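Local coordinates for protein EmrA (Aquifex aeolicus, PDB 4TKO) that probably serves as the periplasmic adaptor of a major facilitator superfamily multidrug efflux pump, taking part in the export of foreign compounds, at residues L287-P297 and I322-D332. Sequence-based numbering, arbitrary orientation.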
loop_
_atom_site.group_PDB
_atom_site.type_symbol
_atom_site.label_atom_id
_atom_site.label_comp_id
_atom_site.label_asym_id
_atom_site.label_seq_id
_atom_site.Cartn_x
_atom_site.Cartn_y
_atom_site.Cartn_z
ATOM N N LEU A 287 38.076 25.060 32.791
ATOM C CA LEU A 287 38.887 23.994 33.323
ATOM C C LEU A 287 38.169 22.659 33.209
ATOM O O LEU A 287 37.313 22.331 34.026
ATOM C CB LEU A 287 39.244 24.254 34.780
ATOM C CG LEU A 287 40.223 23.199 35.285
ATOM C CD1 LEU A 287 41.625 23.470 34.715
ATOM C CD2 LEU A 287 40.235 23.124 36.791
ATOM N N PHE A 288 38.522 21.879 32.197
ATOM C CA PHE A 288 38.038 20.514 32.138
ATOM C C PHE A 288 38.692 19.694 33.227
ATOM O O PHE A 288 39.768 20.026 33.709
ATOM C CB PHE A 288 38.298 19.915 30.772
ATOM C CG PHE A 288 37.494 20.550 29.701
ATOM C CD1 PHE A 288 36.240 20.055 29.380
ATOM C CD2 PHE A 288 37.966 21.672 29.037
ATOM C CE1 PHE A 288 35.479 20.653 28.383
ATOM C CE2 PHE A 288 37.204 22.282 28.050
ATOM C CZ PHE A 288 35.959 21.768 27.726
ATOM N N GLU A 289 38.044 18.605 33.597
ATOM C CA GLU A 289 38.385 17.897 34.813
ATOM C C GLU A 289 38.107 16.417 34.606
ATOM O O GLU A 289 37.115 16.045 33.971
ATOM C CB GLU A 289 37.574 18.477 35.972
ATOM C CG GLU A 289 37.751 17.832 37.327
ATOM C CD GLU A 289 37.010 18.612 38.417
ATOM O OE1 GLU A 289 36.993 19.867 38.341
ATOM O OE2 GLU A 289 36.434 17.976 39.331
ATOM N N GLY A 290 38.984 15.559 35.112
ATOM C CA GLY A 290 38.753 14.136 34.950
ATOM C C GLY A 290 39.614 13.242 35.804
ATOM O O GLY A 290 40.386 13.711 36.649
ATOM N N VAL A 291 39.468 11.943 35.572
ATOM C CA VAL A 291 40.300 10.931 36.214
ATOM C C VAL A 291 41.065 10.099 35.199
ATOM O O VAL A 291 40.675 9.994 34.034
ATOM C CB VAL A 291 39.481 9.949 37.069
ATOM C CG1 VAL A 291 39.156 10.555 38.412
ATOM C CG2 VAL A 291 38.238 9.521 36.304
ATOM N N VAL A 292 42.130 9.470 35.671
ATOM C CA VAL A 292 42.933 8.607 34.846
ATOM C C VAL A 292 42.205 7.297 34.597
ATOM O O VAL A 292 41.953 6.535 35.528
ATOM C CB VAL A 292 44.277 8.362 35.497
ATOM C CG1 VAL A 292 45.208 7.658 34.530
ATOM C CG2 VAL A 292 44.856 9.697 35.924
ATOM N N GLU A 293 41.862 7.045 33.335
ATOM C CA GLU A 293 41.088 5.866 32.964
ATOM C C GLU A 293 42.006 4.664 32.744
ATOM O O GLU A 293 41.694 3.561 33.190
ATOM C CB GLU A 293 40.243 6.150 31.712
ATOM C CG GLU A 293 39.212 5.069 31.363
ATOM C CD GLU A 293 38.195 5.515 30.311
ATOM O OE1 GLU A 293 38.361 6.599 29.712
ATOM O OE2 GLU A 293 37.217 4.775 30.082
ATOM N N GLU A 294 43.138 4.873 32.069
ATOM C CA GLU A 294 44.087 3.782 31.868
ATOM C C GLU A 294 45.478 4.243 31.436
ATOM O O GLU A 294 45.654 5.346 30.925
ATOM C CB GLU A 294 43.540 2.781 30.850
ATOM C CG GLU A 294 43.785 3.139 29.395
ATOM C CD GLU A 294 43.421 1.990 28.461
ATOM O OE1 GLU A 294 42.912 2.255 27.348
ATOM O OE2 GLU A 294 43.644 0.818 28.846
ATOM N N ILE A 295 46.467 3.388 31.680
ATOM C CA ILE A 295 47.848 3.660 31.285
ATOM C C ILE A 295 48.428 2.495 30.512
ATOM O O ILE A 295 48.461 1.372 31.018
ATOM C CB ILE A 295 48.762 3.904 32.477
ATOM C CG1 ILE A 295 48.110 4.864 33.469
ATOM C CG2 ILE A 295 50.102 4.425 31.985
ATOM C CD1 ILE A 295 48.977 5.155 34.661
ATOM N N SER A 296 48.895 2.764 29.297
ATOM C CA SER A 296 49.426 1.710 28.445
ATOM C C SER A 296 50.847 1.334 28.853
ATOM O O SER A 296 51.666 2.205 29.141
ATOM C CB SER A 296 49.403 2.147 26.984
ATOM O OG SER A 296 50.199 3.306 26.811
ATOM N N PRO A 297 51.143 0.026 28.871
ATOM C CA PRO A 297 52.493 -0.486 29.153
ATOM C C PRO A 297 53.601 0.240 28.370
ATOM O O PRO A 297 53.613 0.233 27.133
ATOM C CB PRO A 297 52.401 -1.961 28.729
ATOM C CG PRO A 297 51.099 -2.080 27.947
ATOM C CD PRO A 297 50.201 -1.060 28.550
ATOM N N ILE A 322 54.861 8.008 27.723
ATOM C CA ILE A 322 53.848 6.978 27.929
ATOM C C ILE A 322 52.425 7.538 27.793
ATOM O O ILE A 322 52.046 8.482 28.487
ATOM C CB ILE A 322 54.020 6.318 29.307
ATOM C CG1 ILE A 322 55.213 5.367 29.276
ATOM C CG2 ILE A 322 52.770 5.541 29.711
ATOM C CD1 ILE A 322 54.991 4.086 30.070
ATOM N N PRO A 323 51.625 6.950 26.892
ATOM C CA PRO A 323 50.242 7.387 26.686
ATOM C C PRO A 323 49.365 7.114 27.905
ATOM O O PRO A 323 49.264 5.975 28.392
ATOM C CB PRO A 323 49.774 6.547 25.488
ATOM C CG PRO A 323 50.982 6.000 24.897
ATOM C CD PRO A 323 51.970 5.839 26.001
ATOM N N VAL A 324 48.731 8.171 28.391
ATOM C CA VAL A 324 47.790 8.046 29.491
ATOM C C VAL A 324 46.454 8.599 29.046
ATOM O O VAL A 324 46.372 9.699 28.485
ATOM C CB VAL A 324 48.263 8.782 30.763
ATOM C CG1 VAL A 324 47.319 8.484 31.917
ATOM C CG2 VAL A 324 49.669 8.358 31.124
ATOM N N LYS A 325 45.414 7.810 29.287
ATOM C CA LYS A 325 44.065 8.152 28.874
ATOM C C LYS A 325 43.304 8.782 30.029
ATOM O O LYS A 325 43.265 8.238 31.136
ATOM C CB LYS A 325 43.327 6.905 28.368
ATOM C CG LYS A 325 42.075 7.211 27.578
ATOM C CD LYS A 325 41.236 5.969 27.338
ATOM C CE LYS A 325 39.841 6.318 26.810
ATOM N NZ LYS A 325 38.950 5.119 26.757
ATOM N N ILE A 326 42.690 9.928 29.765
ATOM C CA ILE A 326 41.916 10.624 30.780
ATOM C C ILE A 326 40.423 10.736 30.441
ATOM O O ILE A 326 40.056 11.303 29.403
ATOM C CB ILE A 326 42.487 12.018 30.978
ATOM C CG1 ILE A 326 43.904 11.908 31.532
ATOM C CG2 ILE A 326 41.566 12.859 31.869
ATOM C CD1 ILE A 326 44.700 13.151 31.317
ATOM N N LYS A 327 39.574 10.195 31.311
ATOM C CA LYS A 327 38.117 10.360 31.186
ATOM C C LYS A 327 37.651 11.698 31.751
ATOM O O LYS A 327 38.042 12.086 32.860
ATOM C CB LYS A 327 37.368 9.233 31.894
ATOM C CG LYS A 327 35.900 9.554 32.125
ATOM C CD LYS A 327 35.012 8.313 32.253
ATOM C CE LYS A 327 35.007 7.729 33.658
ATOM N NZ LYS A 327 33.911 6.720 33.837
ATOM N N ILE A 328 36.815 12.400 30.985
ATOM C CA ILE A 328 36.342 13.725 31.388
ATOM C C ILE A 328 35.147 13.654 32.319
ATOM O O ILE A 328 34.226 12.861 32.110
ATOM C CB ILE A 328 35.954 14.547 30.183
ATOM C CG1 ILE A 328 37.026 14.402 29.106
ATOM C CG2 ILE A 328 35.686 15.988 30.595
ATOM C CD1 ILE A 328 36.765 15.227 27.869
ATOM N N THR A 329 35.151 14.489 33.346
ATOM C CA THR A 329 34.099 14.409 34.354
ATOM C C THR A 329 33.431 15.745 34.668
ATOM O O THR A 329 32.383 15.771 35.301
ATOM C CB THR A 329 34.637 13.812 35.658
ATOM O OG1 THR A 329 35.778 14.563 36.107
ATOM C CG2 THR A 329 35.020 12.347 35.434
ATOM N N LYS A 330 34.033 16.844 34.228
ATOM C CA LYS A 330 33.405 18.144 34.360
ATOM C C LYS A 330 33.918 19.081 33.279
ATOM O O LYS A 330 35.105 19.075 32.959
ATOM C CB LYS A 330 33.661 18.717 35.756
ATOM C CG LYS A 330 33.100 20.107 35.967
ATOM C CD LYS A 330 33.026 20.435 37.447
ATOM C CE LYS A 330 32.545 21.864 37.669
ATOM N NZ LYS A 330 32.392 22.199 39.117
ATOM N N GLY A 331 33.013 19.870 32.706
ATOM C CA GLY A 331 33.340 20.756 31.598
ATOM C C GLY A 331 32.391 20.537 30.427
ATOM O O GLY A 331 31.761 19.468 30.291
ATOM N N ASP A 332 32.293 21.545 29.565
ATOM C CA ASP A 332 31.312 21.509 28.486
ATOM C C ASP A 332 31.737 20.650 27.281
ATOM O O ASP A 332 32.460 21.109 26.386
ATOM C CB ASP A 332 31.007 22.937 28.021
ATOM C CG ASP A 332 29.803 23.004 27.097
ATOM O OD1 ASP A 332 29.070 21.991 26.988
ATOM O OD2 ASP A 332 29.582 24.069 26.486
#
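Strands 288-295 and 322-330 pair as antiparallel neighbours in the beta-barrel domain, far from the centre of the elongated chain. Their segment axes run at 136°, well short of 180°, consistent with a twisted pair interrupted by two bulges. The regular middle is set by Val291 and Lys327, a hydrogen-bonded pair whose N and O atoms bond reciprocally (Lys327 N to Val291 O, 2.9 Å). Two register shifts flank it. At the first, Glu289 O accepts from both Thr329 N (2.6 Å, in the carbonyl plane) and Lys330 N, which approaches from above that plane. The second is a classic bulge: Glu293 and Glu294 both face Lys325, whose O takes a bond from Glu293 N at 2.9 Å and a weak one from Glu294 N, while Lys325 N returns a nearly straight bond to Glu294 O (3.0 Å, 171°).

The bulge also places Glu293 alongside Lys325. Both side chains are extended and point the same way, with CG of Glu293 anti to its backbone N (chi1 -170°), and OE1 reaches Lys325 NZ in a salt bridge of 3.4 Å. Lys325 also salt-bridges Asp18 and makes a cation-pi contact with Tyr257. On the other face Val292 CG1 meets Val324 CG1, and Val292 and Ile326, both buried, also touch Ile346 and Val344 of strand 342-347. Near the strand end Ile295 CG2 meets Ile322 CG2 (3.7 Å). Beyond the strand, Ser296 OG donates to a lone pair of Pro323 O (3.2 Å). A twisted, twice-bulged antiparallel pair with one apolar and one mostly charged face fits the AaeA-like beta-barrel of membrane fusion proteins.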